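Cytochrome c, putative (PDB 1SP3) carries eight covalently bound c-type hemes and probably acts as a respiratory oxidoreductase, with tetrathionate as a likely substrate. Local coordinates at residues Gly106-Asp111 with Ala125-Asn130; Gln272-Asn277 with Ser358-Asn363. All coordinates share one frame; numbering follows the deposited sequence.

Interaction 1 of 2, residues Gly106-Asp111 with Ala125-Asn130; sequences GTYVKD and AKIAQN
Ile127 reaches from helix 124-129 into the corner between Thr107 and Tyr108, and nearly all of this small contact is the work of its side chain. The methyl CD1 leads: it lies 3.5 Å from Thr107 OG1 and 3.8 Å from Tyr108 CB, while the second branch, CG2, comes up behind at 4.1 Å from the same Tyr108 CB. With CG1 anti to the carbonyl carbon (chi1 -68°) and the chain extended beyond it, the isoleucine sends CD1 out from the helix. Tyr108 crosses it at about a right angle, with the methyl at the ring edge, close to its plane. The tyrosine OH is hydrogen-bonded to Asp97 and Tyr81, and its side chain also rests on Leu99 and Ile100 of helix 99-102. Thr107 OG1 has its own hydrogen-bond partner in Thr105 and meets the isoleucine as a plain van der Waals neighbour. Replacing Ile127 by alanine would remove CG1, CG2 and CD1 and is likely to open a gap beside Tyr108 CB and the threonine hydroxyl. Dispersion and shape therefore join loop to helix beside the Cys98-His102 heme-binding segment, while both hydroxyls find their hydrogen bonds elsewhere.

Interaction 2 of 2, residues Gln272-Asn277 with Ser358-Asn363; sequences QKKKGN and SEFDWN
Lys274 and Phe360 mark the closest backbone approach, their CA atoms 7.5 Å apart, where a turn of the sheet faces the break between two helices. The turn leads from strand 271-272 into strand 276-281, and Gln272 O accepts from both Lys275 N and Gly276 N, a classic beta bulge. Opposite, Phe360 leaves helix 356-359 with positive phi (68°), and Asp361 then N-caps helix 362-372 through a bond to Leu364 N. Phe360 projects from the corner between the helices toward the turn, where two lysines receive its ring. Lys273, with CG anti to its backbone N (chi1 179°) and an extended chain, runs over one face, the two side chains crossing at about a right angle: CE lies over the ring centre, and NZ stands 4.2 Å from the centroid in a cation-pi contact. Lys274 comes to the ring edge instead, its CA in plane 3.8 Å from CE2 of Phe360. The ammonium groups find oxygen partners: Asp258 in a salt bridge for Lys273, the Trp357 carbonyl for Lys274. Lysine carbons supply part of the apolar surroundings of Phe360, which also meets Tyr356 edge-to-face, and the charge of Lys273 is probably shared between pi face and carboxylate.

Interaction 1 closes before interaction 2 opens along the chain, and the two do not touch: their centres lie 35 Å apart, with nearest atoms about 14 Å from each other. They share no helix or strand. Residues 106-111 and 125-130 belong to the heme-rich N-terminal part and join the loop after helix 99-102 to helix 124-129, with only 13 residues between them. Residues 272-277 and 358-363 are 81 residues apart and tie a turn of the large mixed sheet to a helical corner, away from the annotated heme sites. A short-range contact near the cofactors and a long-range contact between sheet turn and helices are thus separate features of the fold.

Interaction 1 of 2, residues Gly106-Asp111 with Ala125-Asn130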
ATOM      1  N   GLY A 106       5.672  19.612 -11.765  1.00 39.82           N
ATOM      2  CA  GLY A 106       5.077  19.576 -10.438  1.00 39.06           C
ATOM      3  C   GLY A 106       3.672  20.069 -10.479  1.00 38.58           C
ATOM      4  O   GLY A 106       3.051  20.214  -9.442  1.00 39.82           O
ATOM      5  N   THR A 107       3.127  20.359 -11.655  1.00 38.33           N
ATOM      6  CA  THR A 107       1.738  20.846 -11.646  1.00 37.09           C
ATOM      7  C   THR A 107       0.727  19.764 -12.038  1.00 36.78           C
ATOM      8  O   THR A 107      -0.489  19.982 -11.881  1.00 37.82           O
ATOM      9  CB  THR A 107       1.528  22.038 -12.580  1.00 38.96           C
ATOM     10  OG1 THR A 107       1.623  21.608 -13.963  1.00 37.17           O
ATOM     11  CG2 THR A 107       2.595  23.106 -12.344  1.00 36.48           C
ATOM     12  N   TYR A 108       1.196  18.637 -12.605  1.00 34.01           N
ATOM     13  CA  TYR A 108       0.237  17.647 -13.091  1.00 32.65           C
ATOM     14  C   TYR A 108      -0.439  16.956 -11.890  1.00 32.83           C
ATOM     15  O   TYR A 108       0.215  16.471 -10.988  1.00 31.99           O
ATOM     16  CB  TYR A 108       0.836  16.653 -14.093  1.00 30.68           C
ATOM     17  CG  TYR A 108      -0.162  15.581 -14.551  1.00 29.98           C
ATOM     18  CD1 TYR A 108      -1.036  15.805 -15.592  1.00 24.87           C
ATOM     19  CD2 TYR A 108      -0.181  14.304 -13.942  1.00 30.34           C
ATOM     20  CE1 TYR A 108      -1.888  14.810 -16.053  1.00 28.96           C
ATOM     21  CE2 TYR A 108      -1.038  13.303 -14.420  1.00 31.08           C
ATOM     22  CZ  TYR A 108      -1.895  13.578 -15.449  1.00 28.74           C
ATOM     23  OH  TYR A 108      -2.768  12.625 -15.850  1.00 35.07           O
ATOM     24  N   VAL A 109      -1.765  16.995 -11.875  1.00 33.95           N
ATOM     25  CA  VAL A 109      -2.552  16.497 -10.759  1.00 34.71           C
ATOM     26  C   VAL A 109      -3.833  15.869 -11.335  1.00 34.02           C
ATOM     27  O   VAL A 109      -4.511  16.489 -12.173  1.00 35.30           O
ATOM     28  CB  VAL A 109      -2.983  17.642  -9.797  1.00 34.71           C
ATOM     29  CG1 VAL A 109      -4.031  17.121  -8.741  1.00 37.35           C
ATOM     30  CG2 VAL A 109      -1.779  18.238  -9.060  1.00 38.27           C
ATOM     31  N   LYS A 110      -4.166  14.681 -10.861  1.00 34.39           N
ATOM     32  CA  LYS A 110      -5.383  13.893 -11.251  1.00 34.46           C
ATOM     33  C   LYS A 110      -6.456  14.257 -10.236  1.00 36.11           C
ATOM     34  O   LYS A 110      -6.234  14.283  -9.034  1.00 34.98           O
ATOM     35  CB  LYS A 110      -5.096  12.375 -11.203  1.00 34.14           C
ATOM     36  CG  LYS A 110      -4.158  11.890 -12.332  1.00 32.96           C
ATOM     37  CD  LYS A 110      -3.657  10.452 -12.144  1.00 27.55           C
ATOM     38  CE  LYS A 110      -4.596   9.401 -12.690  1.00 27.75           C
ATOM     39  NZ  LYS A 110      -4.383   9.071 -14.075  1.00 23.79           N
ATOM     40  N   ASP A 111      -7.598  14.631 -10.766  1.00 38.34           N
ATOM     41  CA  ASP A 111      -8.741  15.015 -10.000  1.00 40.14           C
ATOM     42  C   ASP A 111      -9.176  13.851  -9.066  1.00 40.76           C
ATOM     43  O   ASP A 111      -9.553  12.795  -9.558  1.00 40.60           O
ATOM     44  CB  ASP A 111      -9.801  15.310 -11.029  1.00 41.25           C
ATOM     45  CG  ASP A 111     -11.144  15.669 -10.427  1.00 45.56           C
ATOM     46  OD1 ASP A 111     -11.423  15.330  -9.258  1.00 47.11           O
ATOM     47  OD2 ASP A 111     -11.992  16.263 -11.114  1.00 52.11           O
ATOM     48  N   ALA A 125      -0.564  20.960 -22.625  1.00 41.30           N
ATOM     49  CA  ALA A 125       0.492  21.049 -23.618  1.00 41.89           C
ATOM     50  C   ALA A 125       1.844  21.247 -22.972  1.00 41.04           C
ATOM     51  O   ALA A 125       2.797  20.491 -23.245  1.00 42.60           O
ATOM     52  CB  ALA A 125       0.167  22.162 -24.685  1.00 42.41           C
ATOM     53  N   LYS A 126       1.887  22.185 -22.042  1.00 41.03           N
ATOM     54  CA  LYS A 126       3.099  22.549 -21.288  1.00 41.78           C
ATOM     55  C   LYS A 126       3.638  21.405 -20.444  1.00 40.45           C
ATOM     56  O   LYS A 126       4.843  21.114 -20.480  1.00 41.80           O
ATOM     57  CB  LYS A 126       2.862  23.768 -20.411  1.00 42.06           C
ATOM     58  CG  LYS A 126       4.125  24.450 -19.913  1.00 48.60           C
ATOM     59  CD  LYS A 126       4.971  25.054 -21.105  1.00 60.87           C
ATOM     60  CE  LYS A 126       4.145  25.888 -22.186  1.00 64.83           C
ATOM     61  NZ  LYS A 126       4.810  27.186 -22.614  1.00 68.65           N
ATOM     62  N   ILE A 127       2.744  20.718 -19.738  1.00 38.71           N
ATOM     63  CA  ILE A 127       3.136  19.502 -19.025  1.00 35.80           C
ATOM     64  C   ILE A 127       3.757  18.490 -20.008  1.00 34.88           C
ATOM     65  O   ILE A 127       4.844  17.969 -19.736  1.00 34.14           O
ATOM     66  CB  ILE A 127       1.938  18.921 -18.297  1.00 36.19           C
ATOM     67  CG1 ILE A 127       1.533  19.893 -17.146  1.00 35.15           C
ATOM     68  CG2 ILE A 127       2.189  17.419 -17.875  1.00 33.70           C
ATOM     69  CD1 ILE A 127       0.220  19.608 -16.437  1.00 28.90           C
ATOM     70  N   ALA A 128       3.069  18.202 -21.119  1.00 33.11           N
ATOM     71  CA  ALA A 128       3.550  17.222 -22.103  1.00 31.31           C
ATOM     72  C   ALA A 128       4.919  17.572 -22.649  1.00 32.91           C
ATOM     73  O   ALA A 128       5.708  16.686 -22.841  1.00 33.47           O
ATOM     74  CB  ALA A 128       2.624  17.125 -23.269  1.00 31.59           C
ATOM     75  N   GLN A 129       5.183  18.859 -22.922  1.00 33.57           N
ATOM     76  CA  GLN A 129       6.460  19.280 -23.485  1.00 35.14           C
ATOM     77  C   GLN A 129       7.603  19.099 -22.512  1.00 35.12           C
ATOM     78  O   GLN A 129       8.772  18.851 -22.927  1.00 35.72           O
ATOM     79  CB  GLN A 129       6.395  20.743 -23.883  1.00 34.92           C
ATOM     80  CG  GLN A 129       5.564  20.982 -25.128  1.00 40.17           C
ATOM     81  CD  GLN A 129       5.171  22.428 -25.258  1.00 47.52           C
ATOM     82  OE1 GLN A 129       4.019  22.717 -25.572  1.00 48.13           O
ATOM     83  NE2 GLN A 129       6.127  23.348 -25.009  1.00 51.84           N
ATOM     84  N   ASN A 130       7.287  19.189 -21.219  1.00 34.08           N
ATOM     85  CA  ASN A 130       8.350  19.111 -20.231  1.00 34.79           C
ATOM     86  C   ASN A 130       8.630  17.749 -19.572  1.00 34.17           C
ATOM     87  O   ASN A 130       9.400  17.652 -18.654  1.00 34.52           O
ATOM     88  CB  ASN A 130       8.137  20.187 -19.218  1.00 34.94           C
ATOM     89  CG  ASN A 130       8.453  21.563 -19.814  1.00 39.92           C
ATOM     90  OD1 ASN A 130       9.621  21.915 -19.870  1.00 41.04           O
ATOM     91  ND2 ASN A 130       7.404  22.294 -20.364  1.00 36.12           N
TER

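Interaction 2 of 2, residues Gln272-Asn277 with Ser358-Asn363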
ATOM      1  N   GLN A 272     -15.568  11.029  12.279  1.00 34.44           N
ATOM      2  CA  GLN A 272     -16.269  11.696  11.198  1.00 35.96           C
ATOM      3  C   GLN A 272     -17.495  10.906  10.897  1.00 35.43           C
ATOM      4  O   GLN A 272     -17.455   9.651  10.886  1.00 35.04           O
ATOM      5  CB  GLN A 272     -15.408  11.750   9.934  1.00 37.04           C
ATOM      6  CG  GLN A 272     -14.273  12.746  10.060  1.00 39.46           C
ATOM      7  CD  GLN A 272     -13.495  12.839   8.756  1.00 48.21           C
ATOM      8  OE1 GLN A 272     -13.649  13.811   8.050  1.00 48.36           O
ATOM      9  NE2 GLN A 272     -12.683  11.807   8.429  1.00 45.30           N
ATOM     10  N   LYS A 273     -18.586  11.635  10.628  1.00 35.22           N
ATOM     11  CA  LYS A 273     -19.878  11.019  10.426  1.00 34.37           C
ATOM     12  C   LYS A 273     -19.760  10.048   9.276  1.00 33.12           C
ATOM     13  O   LYS A 273     -20.282   8.939   9.339  1.00 30.83           O
ATOM     14  CB  LYS A 273     -20.938  12.062  10.091  1.00 36.07           C
ATOM     15  CG  LYS A 273     -22.344  11.484   9.841  1.00 34.07           C
ATOM     16  CD  LYS A 273     -23.311  12.606   9.510  1.00 39.60           C
ATOM     17  CE  LYS A 273     -24.407  12.057   8.627  1.00 39.36           C
ATOM     18  NZ  LYS A 273     -25.626  12.889   8.796  1.00 47.05           N
ATOM     19  N   LYS A 274     -19.066  10.472   8.231  1.00 33.26           N
ATOM     20  CA  LYS A 274     -18.975   9.663   6.992  1.00 33.58           C
ATOM     21  C   LYS A 274     -18.122   8.391   7.136  1.00 32.65           C
ATOM     22  O   LYS A 274     -18.249   7.472   6.336  1.00 33.35           O
ATOM     23  CB  LYS A 274     -18.320  10.497   5.875  1.00 33.20           C
ATOM     24  CG  LYS A 274     -19.158  11.515   5.122  1.00 37.96           C
ATOM     25  CD  LYS A 274     -18.235  12.018   3.939  1.00 43.32           C
ATOM     26  CE  LYS A 274     -18.665  13.343   3.304  1.00 52.22           C
ATOM     27  NZ  LYS A 274     -20.018  13.247   2.680  1.00 55.09           N
ATOM     28  N   LYS A 275     -17.234   8.345   8.116  1.00 31.25           N
ATOM     29  CA  LYS A 275     -16.308   7.221   8.203  1.00 32.10           C
ATOM     30  C   LYS A 275     -16.186   6.465   9.528  1.00 30.75           C
ATOM     31  O   LYS A 275     -15.729   5.388   9.510  1.00 30.14           O
ATOM     32  CB  LYS A 275     -14.899   7.712   7.804  1.00 32.83           C
ATOM     33  CG  LYS A 275     -14.793   8.145   6.293  1.00 39.41           C
ATOM     34  CD  LYS A 275     -13.441   8.847   5.981  1.00 42.04           C
ATOM     35  CE  LYS A 275     -13.499   9.676   4.639  1.00 47.19           C
ATOM     36  NZ  LYS A 275     -12.159  10.205   4.155  1.00 44.07           N
ATOM     37  N   GLY A 276     -16.500   7.048  10.670  1.00 31.15           N
ATOM     38  CA  GLY A 276     -16.431   6.319  11.953  1.00 30.22           C
ATOM     39  C   GLY A 276     -15.315   6.894  12.822  1.00 30.86           C
ATOM     40  O   GLY A 276     -15.019   8.042  12.699  1.00 29.97           O
ATOM     41  N   ASN A 277     -14.729   6.117  13.735  1.00 31.06           N
ATOM     42  CA  ASN A 277     -13.669   6.620  14.608  1.00 30.98           C
ATOM     43  C   ASN A 277     -12.311   6.229  14.136  1.00 32.09           C
ATOM     44  O   ASN A 277     -12.158   5.104  13.618  1.00 33.06           O
ATOM     45  CB  ASN A 277     -13.808   6.077  16.025  1.00 31.89           C
ATOM     46  CG  ASN A 277     -14.835   6.873  16.827  1.00 36.36           C
ATOM     47  OD1 ASN A 277     -14.505   7.866  17.416  1.00 39.71           O
ATOM     48  ND2 ASN A 277     -16.107   6.506  16.710  1.00 40.73           N
ATOM     49  N   SER A 358     -23.225   9.652   0.767  1.00 41.68           N
ATOM     50  CA  SER A 358     -24.377  10.562   0.627  1.00 44.20           C
ATOM     51  C   SER A 358     -25.657  10.157   1.348  1.00 43.10           C
ATOM     52  O   SER A 358     -26.329  11.003   1.925  1.00 44.65           O
ATOM     53  CB  SER A 358     -24.667  11.010  -0.808  1.00 43.86           C
ATOM     54  OG  SER A 358     -24.586   9.922  -1.660  1.00 47.03           O
ATOM     55  N   GLU A 359     -26.005   8.889   1.317  1.00 43.13           N
ATOM     56  CA  GLU A 359     -27.266   8.481   1.910  1.00 43.43           C
ATOM     57  C   GLU A 359     -27.171   7.972   3.389  1.00 43.36           C
ATOM     58  O   GLU A 359     -28.136   8.105   4.107  1.00 44.65           O
ATOM     59  CB  GLU A 359     -28.001   7.514   0.987  1.00 43.31           C
ATOM     60  CG  GLU A 359     -28.466   8.115  -0.345  1.00 49.98           C
ATOM     61  CD  GLU A 359     -29.474   9.271  -0.191  1.00 53.84           C
ATOM     62  OE1 GLU A 359     -30.388   9.229   0.689  1.00 55.10           O
ATOM     63  OE2 GLU A 359     -29.340  10.248  -0.965  1.00 59.93           O
ATOM     64  N   PHE A 360     -26.025   7.435   3.839  1.00 41.60           N
ATOM     65  CA  PHE A 360     -25.823   7.087   5.263  1.00 41.13           C
ATOM     66  C   PHE A 360     -26.706   5.938   5.653  1.00 40.37           C
ATOM     67  O   PHE A 360     -27.111   5.791   6.817  1.00 39.54           O
ATOM     68  CB  PHE A 360     -26.030   8.250   6.246  1.00 41.05           C
ATOM     69  CG  PHE A 360     -24.986   9.324   6.114  1.00 44.98           C
ATOM     70  CD1 PHE A 360     -25.324  10.577   5.624  1.00 43.23           C
ATOM     71  CD2 PHE A 360     -23.642   9.051   6.411  1.00 42.18           C
ATOM     72  CE1 PHE A 360     -24.316  11.589   5.437  1.00 42.40           C
ATOM     73  CE2 PHE A 360     -22.664  10.003   6.235  1.00 43.40           C
ATOM     74  CZ  PHE A 360     -23.006  11.297   5.751  1.00 44.91           C
ATOM     75  N   ASP A 361     -26.911   5.091   4.667  1.00 40.27           N
ATOM     76  CA  ASP A 361     -27.728   3.907   4.765  1.00 40.49           C
ATOM     77  C   ASP A 361     -26.878   2.711   4.359  1.00 38.81           C
ATOM     78  O   ASP A 361     -26.691   2.432   3.180  1.00 38.76           O
ATOM     79  CB  ASP A 361     -28.906   4.103   3.805  1.00 41.27           C
ATOM     80  CG  ASP A 361     -29.783   2.911   3.665  1.00 40.60           C
ATOM     81  OD1 ASP A 361     -29.437   1.765   4.054  1.00 43.46           O
ATOM     82  OD2 ASP A 361     -30.902   3.046   3.104  1.00 45.67           O
ATOM     83  N   TRP A 362     -26.437   1.970   5.358  1.00 36.48           N
ATOM     84  CA  TRP A 362     -25.598   0.823   5.121  1.00 35.58           C
ATOM     85  C   TRP A 362     -26.242  -0.288   4.309  1.00 35.17           C
ATOM     86  O   TRP A 362     -25.521  -1.015   3.604  1.00 33.66           O
ATOM     87  CB  TRP A 362     -25.078   0.247   6.451  1.00 33.97           C
ATOM     88  CG  TRP A 362     -23.907   0.967   7.020  1.00 34.35           C
ATOM     89  CD1 TRP A 362     -23.846   1.614   8.212  1.00 33.90           C
ATOM     90  CD2 TRP A 362     -22.626   1.129   6.419  1.00 32.99           C
ATOM     91  NE1 TRP A 362     -22.610   2.187   8.397  1.00 35.66           N
ATOM     92  CE2 TRP A 362     -21.827   1.885   7.324  1.00 35.33           C
ATOM     93  CE3 TRP A 362     -22.053   0.707   5.208  1.00 33.76           C
ATOM     94  CZ2 TRP A 362     -20.484   2.187   7.078  1.00 32.49           C
ATOM     95  CZ3 TRP A 362     -20.704   1.049   4.945  1.00 36.56           C
ATOM     96  CH2 TRP A 362     -19.948   1.773   5.881  1.00 33.15           C
ATOM     97  N   ASN A 363     -27.567  -0.475   4.419  1.00 34.62           N
ATOM     98  CA  ASN A 363     -28.215  -1.573   3.670  1.00 36.05           C
ATOM     99  C   ASN A 363     -28.134  -1.283   2.191  1.00 34.21           C
ATOM    100  O   ASN A 363     -27.854  -2.129   1.436  1.00 32.87           O
ATOM    101  CB  ASN A 363     -29.738  -1.851   4.028  1.00 36.35           C
ATOM    102  CG  ASN A 363     -29.951  -2.464   5.427  1.00 43.25           C
ATOM    103  OD1 ASN A 363     -30.465  -1.786   6.360  1.00 49.68           O
ATOM    104  ND2 ASN A 363     -29.641  -3.756   5.574  1.00 47.83           N
TER